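Local coordinates for chitin oligosaccharide binding protein NagB2 (Paenibacillus sp. FPU-7, PDB 7EHU), which binds the chitin oligosaccharides diacetylchitobiose and triacetylchitotriose, probably as the solute-binding protein of a bacterial sugar uptake system, at residues Val79-Glu84 with Gln92-Phe97; Asn115-Glu120 with Ala331-Ile336; Glu343-Ala348 with Val355-Gly360. One frame throughout, in Å; residues are numbered along the deposited sequence.

How the contacts relate
From the N terminus the three contacts follow one another in series, none nested in or crossing another. Contact 1 closes a seven-residue connection, laying helix 73-86 on strand 93-97 of the central sheet. Contact 2 spans 210 intervening residues and brings helix 115-121 against helix 326-339. It touches contact 1 through Ile93, whose CD1 lies 4.1 Å from Phe335 CD2, so strand 93-97 has helix 326-339 packed on it as well. Helix 342-352 comes next, and contact 3 closes the six-residue return from it to the loop 355-360. Contacts 2 and 3 have centres about 18 Å apart and do not touch.

Contact 1 of 3, residues Val79-Glu84 with Gln92-Phe97; sequences VKLKAE and QIFNLF. With NAG (2-acetamido-2-deoxy-beta-D-glucopyranose), chain B; NAG (2-acetamido-2-deoxy-beta-D-glucopyranose), chain C.
In the crossover that leads from strand 64-70 through helix 73-86 to strand 93-97, Leu81 is the residue within Val79-Glu84 that touches the strand, fitting against Phe94 and the backbone of Asn95. The evidence is its two methyl groups. CD1 lies over one face of the Phe94 ring, 3.9 Å from Phe94 CG, while CD2 is 3.9 Å from Phe94 CD1 and also approaches Asn95 O at 3.6 Å. The two side chains cross at about a right angle. With chi1 of Phe94 at 40°, CG is held between the backbone N and the carbonyl carbon; the CB bond is directed toward the helix, and the ring meets the Leu81 methyls. No hydrogen bond joins the segments; the contact is made by van der Waals packing of Leu81 and is buried, with 120 Å² hidden in all. The side-chain amide of Asn95 turns to Asn316 instead.

Further along the strand, Phe97 reaches the bound sugar. Its CZ lies 3.3 Å from O7 of the chain B NAG and 3.4 Å from O4 of the chain C NAG, the oxygen bonded to C1 of the chain B sugar and hence the glycosidic bridge. That O4 lies at the ring edge, as does O6 of the chain B sugar, and Arg77 makes a cation-pi contact with the same ring. Strand 30-36 pairs in parallel with both 64-70 and 93-97, making this a beta-alpha-beta crossover of the periplasmic-binding-protein fold, with the strand end opening onto the ligand pocket.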
loop_
_atom_site.group_PDB
_atom_site.type_symbol
_atom_site.label_atom_id
_atom_site.label_comp_id
_atom_site.label_asym_id
_atom_site.label_seq_id
_atom_site.Cartn_x
_atom_site.Cartn_y
_atom_site.Cartn_z
ATOM N N VAL A 79 -9.656 -3.657 12.116
ATOM C CA VAL A 79 -10.468 -3.705 13.331
ATOM C C VAL A 79 -11.780 -2.946 13.144
ATOM O O VAL A 79 -12.862 -3.544 13.204
ATOM C CB VAL A 79 -9.677 -3.190 14.555
ATOM C CG1 VAL A 79 -10.519 -3.273 15.829
ATOM C CG2 VAL A 79 -8.363 -3.964 14.722
ATOM N N LYS A 80 -11.706 -1.627 12.942
ATOM C CA LYS A 80 -12.894 -0.777 13.048
ATOM C C LYS A 80 -13.849 -0.984 11.875
ATOM O O LYS A 80 -15.032 -1.290 12.074
ATOM C CB LYS A 80 -12.507 0.697 13.207
ATOM C CG LYS A 80 -13.639 1.557 13.738
ATOM C CD LYS A 80 -13.218 3.004 13.953
ATOM C CE LYS A 80 -14.248 3.779 14.741
ATOM N NZ LYS A 80 -13.879 5.209 14.940
ATOM N N LEU A 81 -13.386 -0.776 10.637
ATOM C CA LEU A 81 -14.298 -0.972 9.512
ATOM C C LEU A 81 -14.738 -2.429 9.431
ATOM O O LEU A 81 -15.888 -2.721 9.095
ATOM C CB LEU A 81 -13.628 -0.544 8.222
ATOM C CG LEU A 81 -14.508 -0.611 6.971
ATOM C CD1 LEU A 81 -15.682 0.342 7.082
ATOM C CD2 LEU A 81 -13.682 -0.310 5.723
ATOM N N LYS A 82 -13.831 -3.358 9.747
ATOM C CA LYS A 82 -14.186 -4.778 9.749
ATOM C C LYS A 82 -15.373 -5.039 10.673
ATOM O O LYS A 82 -16.334 -5.731 10.304
ATOM C CB LYS A 82 -12.966 -5.607 10.164
ATOM C CG LYS A 82 -13.183 -7.118 10.084
ATOM C CD LYS A 82 -11.940 -7.909 10.503
ATOM C CE LYS A 82 -10.821 -7.856 9.467
ATOM N NZ LYS A 82 -9.505 -8.380 10.002
ATOM N N ALA A 83 -15.325 -4.474 11.881
ATOM C CA ALA A 83 -16.382 -4.696 12.860
ATOM C C ALA A 83 -17.674 -4.019 12.435
ATOM O O ALA A 83 -18.764 -4.572 12.616
ATOM C CB ALA A 83 -15.924 -4.166 14.216
ATOM N N GLU A 84 -17.579 -2.816 11.879
ATOM C CA GLU A 84 -18.756 -2.106 11.403
ATOM C C GLU A 84 -19.430 -2.855 10.259
ATOM O O GLU A 84 -20.669 -2.969 10.215
ATOM C CB GLU A 84 -18.322 -0.713 10.968
ATOM C CG GLU A 84 -18.018 0.211 12.125
ATOM C CD GLU A 84 -17.156 1.403 11.747
ATOM O OE1 GLU A 84 -17.059 2.328 12.585
ATOM O OE2 GLU A 84 -16.533 1.423 10.652
ATOM N N GLN A 92 -20.851 6.045 6.049
ATOM C CA GLN A 92 -21.381 6.334 4.723
ATOM C C GLN A 92 -20.282 6.345 3.662
ATOM O O GLN A 92 -20.519 5.923 2.523
ATOM C CB GLN A 92 -22.122 7.672 4.735
ATOM C CG GLN A 92 -23.491 7.645 5.405
ATOM C CD GLN A 92 -23.452 7.941 6.882
ATOM O OE1 GLN A 92 -22.403 7.957 7.531
ATOM N NE2 GLN A 92 -24.597 8.314 7.407
ATOM N N ILE A 93 -19.091 6.848 4.021
ATOM C CA ILE A 93 -17.923 6.961 3.152
ATOM C C ILE A 93 -16.735 6.444 3.945
ATOM O O ILE A 93 -16.590 6.786 5.121
ATOM C CB ILE A 93 -17.646 8.431 2.750
ATOM C CG1 ILE A 93 -18.848 9.061 2.046
ATOM C CG2 ILE A 93 -16.400 8.496 1.866
ATOM C CD1 ILE A 93 -18.783 10.587 1.993
ATOM N N PHE A 94 -15.885 5.619 3.323
ATOM C CA PHE A 94 -14.784 5.035 4.089
ATOM C C PHE A 94 -13.623 4.637 3.195
ATOM O O PHE A 94 -13.817 4.121 2.092
ATOM C CB PHE A 94 -15.235 3.786 4.891
ATOM C CG PHE A 94 -16.174 2.901 4.117
ATOM C CD1 PHE A 94 -15.706 1.909 3.276
ATOM C CD2 PHE A 94 -17.547 3.098 4.190
ATOM C CE1 PHE A 94 -16.580 1.165 2.508
ATOM C CE2 PHE A 94 -18.421 2.342 3.447
ATOM C CZ PHE A 94 -17.942 1.363 2.622
ATOM N N ASN A 95 -12.414 4.799 3.721
ATOM C CA ASN A 95 -11.239 4.261 3.059
ATOM C C ASN A 95 -11.363 2.737 2.994
ATOM O O ASN A 95 -11.640 2.073 4.002
ATOM C CB ASN A 95 -9.985 4.672 3.823
ATOM C CG ASN A 95 -8.723 4.182 3.150
ATOM O OD1 ASN A 95 -8.238 3.089 3.415
ATOM N ND2 ASN A 95 -8.164 5.003 2.285
ATOM N N LEU A 96 -11.165 2.188 1.800
ATOM C CA LEU A 96 -11.452 0.806 1.459
ATOM C C LEU A 96 -10.337 0.260 0.580
ATOM O O LEU A 96 -9.816 0.965 -0.291
ATOM C CB LEU A 96 -12.754 0.757 0.654
ATOM C CG LEU A 96 -13.187 -0.585 0.078
ATOM C CD1 LEU A 96 -13.562 -1.573 1.170
ATOM C CD2 LEU A 96 -14.378 -0.393 -0.880
ATOM N N PHE A 97 -9.997 -1.022 0.759
ATOM C CA PHE A 97 -9.061 -1.711 -0.116
ATOM C C PHE A 97 -9.793 -2.588 -1.124
ATOM O O PHE A 97 -10.755 -3.282 -0.780
ATOM C CB PHE A 97 -8.069 -2.564 0.684
ATOM C CG PHE A 97 -6.963 -1.727 1.259
ATOM C CD1 PHE A 97 -7.147 -1.037 2.453
ATOM C CD2 PHE A 97 -5.757 -1.545 0.575
ATOM C CE1 PHE A 97 -6.168 -0.202 2.957
ATOM C CE2 PHE A 97 -4.773 -0.713 1.065
ATOM C CZ PHE A 97 -4.969 -0.033 2.255
HETATM C C1 NAG B . -1.077 -0.142 2.360
HETATM C C2 NAG B . -1.621 -1.295 3.168
HETATM C C3 NAG B . -1.040 -2.620 2.677
HETATM C C4 NAG B . -1.266 -2.773 1.177
HETATM C C5 NAG B . -0.729 -1.555 0.433
HETATM C C6 NAG B . -1.012 -1.585 -1.054
HETATM C C7 NAG B . -2.363 -0.937 5.475
HETATM C C8 NAG B . -1.940 -0.804 6.913
HETATM N N2 NAG B . -1.381 -1.125 4.591
HETATM O O3 NAG B . -1.665 -3.673 3.400
HETATM O O4 NAG B . -0.600 -3.920 0.656
HETATM O O5 NAG B . -1.327 -0.366 0.974
HETATM O O6 NAG B . -2.404 -1.631 -1.327
HETATM O O7 NAG B . -3.545 -0.890 5.132
HETATM C C1 NAG C . -1.835 5.089 2.090
HETATM C C2 NAG C . -2.087 4.243 0.855
HETATM C C3 NAG C . -2.366 2.792 1.235
HETATM C C4 NAG C . -1.332 2.257 2.216
HETATM C C5 NAG C . -1.216 3.229 3.382
HETATM C C6 NAG C . -0.175 2.852 4.406
HETATM C C7 NAG C . -3.116 5.516 -1.009
HETATM C C8 NAG C . -4.409 5.986 -1.593
HETATM N N2 NAG C . -3.215 4.777 0.105
HETATM O O3 NAG C . -2.386 2.035 0.034
HETATM O O4 NAG C . -1.778 1.008 2.738
HETATM O O5 NAG C . -0.841 4.513 2.871
HETATM O O6 NAG C . -0.196 3.754 5.507
HETATM O O7 NAG C . -2.038 5.778 -1.535
#

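Contact 2 of 3, residues Asn115-Glu120 with Ala331-Ile336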
loop_
_atom_site.group_PDB
_atom_site.type_symbol
_atom_site.label_atom_id
_atom_site.label_comp_id
_atom_site.label_asym_id
_atom_site.label_seq_id
_atom_site.Cartn_x
_atom_site.Cartn_y
_atom_site.Cartn_z
ATOM N N ASN A 115 -21.707 2.025 -10.803
ATOM C CA ASN A 115 -21.670 2.143 -12.264
ATOM C C ASN A 115 -22.553 3.292 -12.763
ATOM O O ASN A 115 -22.132 4.107 -13.596
ATOM C CB ASN A 115 -22.091 0.817 -12.911
ATOM C CG ASN A 115 -21.202 -0.360 -12.505
ATOM O OD1 ASN A 115 -21.003 -0.627 -11.328
ATOM N ND2 ASN A 115 -20.712 -1.091 -13.485
ATOM N N ASP A 116 -23.805 3.359 -12.294
ATOM C CA ASP A 116 -24.700 4.414 -12.762
ATOM C C ASP A 116 -24.223 5.783 -12.299
ATOM O O ASP A 116 -24.319 6.765 -13.045
ATOM C CB ASP A 116 -26.126 4.144 -12.277
ATOM C CG ASP A 116 -26.908 3.238 -13.216
ATOM O OD1 ASP A 116 -26.346 2.793 -14.246
ATOM O OD2 ASP A 116 -28.106 2.978 -12.927
ATOM N N ILE A 117 -23.719 5.869 -11.068
ATOM C CA ILE A 117 -23.184 7.134 -10.589
ATOM C C ILE A 117 -22.032 7.591 -11.464
ATOM O O ILE A 117 -21.926 8.775 -11.811
ATOM C CB ILE A 117 -22.765 7.017 -9.114
ATOM C CG1 ILE A 117 -24.008 6.932 -8.242
ATOM C CG2 ILE A 117 -21.858 8.189 -8.706
ATOM C CD1 ILE A 117 -23.756 6.299 -6.893
ATOM N N LEU A 118 -21.146 6.664 -11.832
ATOM C CA LEU A 118 -20.020 7.057 -12.666
ATOM C C LEU A 118 -20.483 7.570 -14.022
ATOM O O LEU A 118 -19.931 8.551 -14.544
ATOM C CB LEU A 118 -19.039 5.903 -12.841
ATOM C CG LEU A 118 -18.305 5.467 -11.570
ATOM C CD1 LEU A 118 -17.352 4.341 -11.907
ATOM C CD2 LEU A 118 -17.553 6.600 -10.894
ATOM N N LYS A 119 -21.485 6.916 -14.620
ATOM C CA LYS A 119 -22.070 7.431 -15.858
ATOM C C LYS A 119 -22.636 8.835 -15.655
ATOM O O LYS A 119 -22.406 9.741 -16.463
ATOM C CB LYS A 119 -23.154 6.464 -16.359
ATOM C CG LYS A 119 -23.659 6.760 -17.765
ATOM C CD LYS A 119 -24.907 5.950 -18.124
ATOM C CE LYS A 119 -25.861 6.771 -19.042
ATOM N NZ LYS A 119 -27.211 6.170 -19.179
ATOM N N GLU A 120 -23.378 9.037 -14.567
ATOM C CA GLU A 120 -23.958 10.352 -14.288
ATOM C C GLU A 120 -22.884 11.428 -14.182
ATOM O O GLU A 120 -23.085 12.553 -14.644
ATOM C CB GLU A 120 -24.755 10.301 -12.982
ATOM C CG GLU A 120 -25.424 11.626 -12.611
ATOM C CD GLU A 120 -26.400 11.509 -11.449
ATOM O OE1 GLU A 120 -27.068 10.464 -11.310
ATOM O OE2 GLU A 120 -26.495 12.479 -10.674
ATOM N N ALA A 331 -25.624 13.647 -1.265
ATOM C CA ALA A 331 -24.388 14.142 -0.676
ATOM C C ALA A 331 -23.196 13.302 -1.106
ATOM O O ALA A 331 -22.125 13.846 -1.396
ATOM C CB ALA A 331 -24.527 14.161 0.843
ATOM N N VAL A 332 -23.367 11.978 -1.152
ATOM C CA VAL A 332 -22.282 11.096 -1.555
ATOM C C VAL A 332 -21.907 11.349 -3.006
ATOM O O VAL A 332 -20.722 11.398 -3.349
ATOM C CB VAL A 332 -22.676 9.623 -1.307
ATOM C CG1 VAL A 332 -21.802 8.677 -2.126
ATOM C CG2 VAL A 332 -22.600 9.274 0.165
ATOM N N LYS A 333 -22.902 11.501 -3.877
ATOM C CA LYS A 333 -22.598 11.764 -5.278
ATOM C C LYS A 333 -21.830 13.071 -5.426
ATOM O O LYS A 333 -20.903 13.163 -6.234
ATOM C CB LYS A 333 -23.886 11.817 -6.093
ATOM C CG LYS A 333 -24.563 10.473 -6.290
ATOM C CD LYS A 333 -25.562 10.506 -7.457
ATOM C CE LYS A 333 -26.901 9.867 -7.127
ATOM N NZ LYS A 333 -27.937 10.282 -8.118
ATOM N N ALA A 334 -22.215 14.097 -4.668
ATOM C CA ALA A 334 -21.509 15.374 -4.726
ATOM C C ALA A 334 -20.073 15.235 -4.241
ATOM O O ALA A 334 -19.156 15.844 -4.806
ATOM C CB ALA A 334 -22.264 16.443 -3.924
ATOM N N PHE A 335 -19.861 14.435 -3.198
ATOM C CA PHE A 335 -18.507 14.197 -2.727
ATOM C C PHE A 335 -17.671 13.521 -3.812
ATOM O O PHE A 335 -16.530 13.925 -4.075
ATOM C CB PHE A 335 -18.513 13.326 -1.467
ATOM C CG PHE A 335 -17.131 12.880 -1.065
ATOM C CD1 PHE A 335 -16.264 13.758 -0.428
ATOM C CD2 PHE A 335 -16.672 11.622 -1.387
ATOM C CE1 PHE A 335 -14.987 13.380 -0.095
ATOM C CE2 PHE A 335 -15.377 11.235 -1.052
ATOM C CZ PHE A 335 -14.532 12.121 -0.422
ATOM N N ILE A 336 -18.223 12.489 -4.460
ATOM C CA ILE A 336 -17.491 11.806 -5.527
ATOM C C ILE A 336 -17.133 12.800 -6.631
ATOM O O ILE A 336 -15.995 12.849 -7.115
ATOM C CB ILE A 336 -18.285 10.594 -6.055
ATOM C CG1 ILE A 336 -18.410 9.512 -4.976
ATOM C CG2 ILE A 336 -17.666 10.022 -7.336
ATOM C CD1 ILE A 336 -19.444 8.480 -5.283
#
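Lys333 NZ approaches the carboxylate of Glu120 unevenly: it is 3.3 Å from Glu120 OE1, a weak hydrogen bond within a salt bridge, and 3.7 Å from Glu120 OE2. The glutamate reaches it by an extended chain, with CG opposite the backbone N (chi1 -179°). The lysine arrives differently, bending at chi3 (-134°), and the two side chains cross at about a right angle.

Beneath the charged ends, the lysine's methylene chain lies against Ile117, with Lys333 CD 4.0 Å from Ile117 CG1 and Lys333 CG 4.1 Å from the same atom. The other branch of this isoleucine points toward the next turn of helix 326-339, where Ile117 CG2 meets Ile336 CD1 at 4.2 Å; these two side chains also cross at about a right angle. Ile117 thus divides its branches between a lysine and an isoleucine one turn apart.

The axes of the short segments approach to 10.9 Å and are inclined by 57°, a separation spanned here by side chains; the nearest CA pair, Ile117 CA and Lys333 CA, is 7.1 Å apart. Deeper in, Ile336 rests on Leu142 of strand 138-154 and Phe320 of strand 309-320, which places the contact on the sheet, while Asn115 anchors the start of its helix through hydrogen bonds to Ile139 N and Gly137 O. Because Glu120 is exposed and its bond long, the ion pair is probably softened by solvent, and the apolar contacts of Ile117 are likely to carry much of the cohesion between the helices.

Contact 3 of 3, residues Glu343-Ala348 with Val355-Gly360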
loop_
_atom_site.group_PDB
_atom_site.type_symbol
_atom_site.label_atom_id
_atom_site.label_comp_id
_atom_site.label_asym_id
_atom_site.label_seq_id
_atom_site.Cartn_x
_atom_site.Cartn_y
_atom_site.Cartn_z
ATOM N N GLU A 343 -8.253 18.239 -11.069
ATOM C CA GLU A 343 -7.730 19.342 -10.309
ATOM C C GLU A 343 -7.302 18.934 -8.904
ATOM O O GLU A 343 -6.187 19.258 -8.458
ATOM C CB GLU A 343 -8.522 20.558 -10.837
ATOM C CG GLU A 343 -8.223 21.901 -10.220
ATOM C CD GLU A 343 -9.009 23.035 -10.869
ATOM O OE1 GLU A 343 -9.840 23.212 -11.666
ATOM O OE2 GLU A 343 -9.785 23.250 -9.823
ATOM N N ILE A 344 -8.049 18.029 -8.299
ATOM C CA ILE A 344 -7.668 17.493 -6.997
ATOM C C ILE A 344 -6.498 16.518 -7.146
ATOM O O ILE A 344 -5.523 16.560 -6.387
ATOM C CB ILE A 344 -8.890 16.824 -6.336
ATOM C CG1 ILE A 344 -9.992 17.858 -6.025
ATOM C CG2 ILE A 344 -8.481 16.064 -5.071
ATOM C CD1 ILE A 344 -9.588 18.975 -5.094
ATOM N N GLN A 345 -6.581 15.626 -8.140
ATOM C CA GLN A 345 -5.505 14.674 -8.379
ATOM C C GLN A 345 -4.205 15.393 -8.716
ATOM O O GLN A 345 -3.120 14.955 -8.316
ATOM C CB GLN A 345 -5.900 13.742 -9.523
ATOM C CG GLN A 345 -7.099 12.870 -9.229
ATOM C CD GLN A 345 -6.733 11.443 -8.905
ATOM O OE1 GLN A 345 -5.887 10.845 -9.566
ATOM N NE2 GLN A 345 -7.354 10.887 -7.873
ATOM N N GLY A 346 -4.296 16.489 -9.468
ATOM C CA GLY A 346 -3.109 17.233 -9.838
ATOM C C GLY A 346 -2.494 17.976 -8.670
ATOM O O GLY A 346 -1.267 18.107 -8.584
ATOM N N GLU A 347 -3.333 18.503 -7.772
ATOM C CA GLU A 347 -2.811 19.150 -6.571
ATOM C C GLU A 347 -2.122 18.119 -5.678
ATOM O O GLU A 347 -1.057 18.389 -5.105
ATOM C CB GLU A 347 -3.938 19.860 -5.811
ATOM C CG GLU A 347 -3.546 20.358 -4.427
ATOM C CD GLU A 347 -4.549 21.348 -3.800
ATOM O OE1 GLU A 347 -5.547 21.717 -4.457
ATOM O OE2 GLU A 347 -4.320 21.785 -2.648
ATOM N N ALA A 348 -2.703 16.915 -5.574
ATOM C CA ALA A 348 -2.088 15.854 -4.782
ATOM C C ALA A 348 -0.717 15.465 -5.334
ATOM O O ALA A 348 0.230 15.241 -4.568
ATOM C CB ALA A 348 -3.017 14.631 -4.719
ATOM N N VAL A 355 0.501 9.733 -6.425
ATOM C CA VAL A 355 0.401 9.124 -7.750
ATOM C C VAL A 355 -1.046 9.090 -8.228
ATOM O O VAL A 355 -1.869 8.470 -7.551
ATOM C CB VAL A 355 0.941 7.685 -7.651
ATOM C CG1 VAL A 355 0.674 6.887 -8.899
ATOM C CG2 VAL A 355 2.420 7.669 -7.292
ATOM N N PRO A 356 -1.407 9.694 -9.374
ATOM C CA PRO A 356 -2.832 9.737 -9.752
ATOM C C PRO A 356 -3.459 8.369 -9.966
ATOM O O PRO A 356 -2.819 7.419 -10.432
ATOM C CB PRO A 356 -2.836 10.531 -11.059
ATOM C CG PRO A 356 -1.625 11.403 -10.942
ATOM C CD PRO A 356 -0.591 10.568 -10.247
ATOM N N SER A 357 -4.746 8.289 -9.637
ATOM C CA SER A 357 -5.570 7.172 -10.087
ATOM C C SER A 357 -6.367 7.487 -11.342
ATOM O O SER A 357 -6.930 6.564 -11.944
ATOM C CB SER A 357 -6.536 6.752 -8.984
ATOM O OG SER A 357 -7.381 7.837 -8.670
ATOM N N MET A 358 -6.439 8.758 -11.742
ATOM C CA MET A 358 -7.207 9.212 -12.894
ATOM C C MET A 358 -6.252 9.612 -14.001
ATOM O O MET A 358 -5.147 10.084 -13.737
ATOM C CB MET A 358 -8.042 10.432 -12.481
ATOM C CG MET A 358 -9.160 10.049 -11.497
ATOM S SD MET A 358 -10.138 11.459 -10.979
ATOM C CE MET A 358 -11.096 11.699 -12.498
ATOM N N LYS A 359 -6.690 9.394 -15.237
ATOM C CA LYS A 359 -5.882 9.652 -16.425
ATOM C C LYS A 359 -5.820 11.133 -16.779
ATOM O O LYS A 359 -6.749 11.889 -16.543
ATOM C CB LYS A 359 -6.493 8.920 -17.628
ATOM C CG LYS A 359 -6.574 7.407 -17.492
ATOM C CD LYS A 359 -7.374 6.785 -18.619
ATOM C CE LYS A 359 -7.994 5.486 -18.238
ATOM N NZ LYS A 359 -8.969 5.008 -19.226
ATOM N N GLY A 360 -4.719 11.533 -17.400
ATOM C CA GLY A 360 -4.640 12.856 -17.981
ATOM C C GLY A 360 -4.104 13.971 -17.112
ATOM O O GLY A 360 -4.169 15.134 -17.527
#
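Gln345 OE1 accepts two consecutive backbone N-H groups of the loop 355-360. Ser357 N donates at 2.8 Å to Gln345 OE1, in the carbonyl plane and on a lone pair, with a C=O...N angle of 138°. Met358 N comes to the same Gln345 OE1 at 3.1 Å, but from 52° above that plane, so the second bond does not use a lone pair. At the other end of the amide, Gln345 NE2 gives a weak bond of 3.2 Å to Ser357 OG.

These bonds pin the return from helix 342-352 into the following loop of the solute-binding-protein fold, and a bend at chi2 (-103°) turns the amide of Gln345 out from the helix to meet it. Apolar atoms flank the grip. Met358 crosses the glutamine at about a right angle, with Met358 SD 3.8 Å from Gln345 CG, and Pro356 CB lies 3.4 Å from Gln345 OE1.

Residues of strand 138-154 supply the second shell. Ser357 OG has its stronger partner in Pro143 O, and Gln345 NE2 also makes a weak bond to Glu144 O, while the backbone of Val355 bonds to that of Gly146. Pro356 O receives Trp314 NE1 from strand 309-320. Farther out, the side chain of Ser357 lies about 8 Å from a bound NAG.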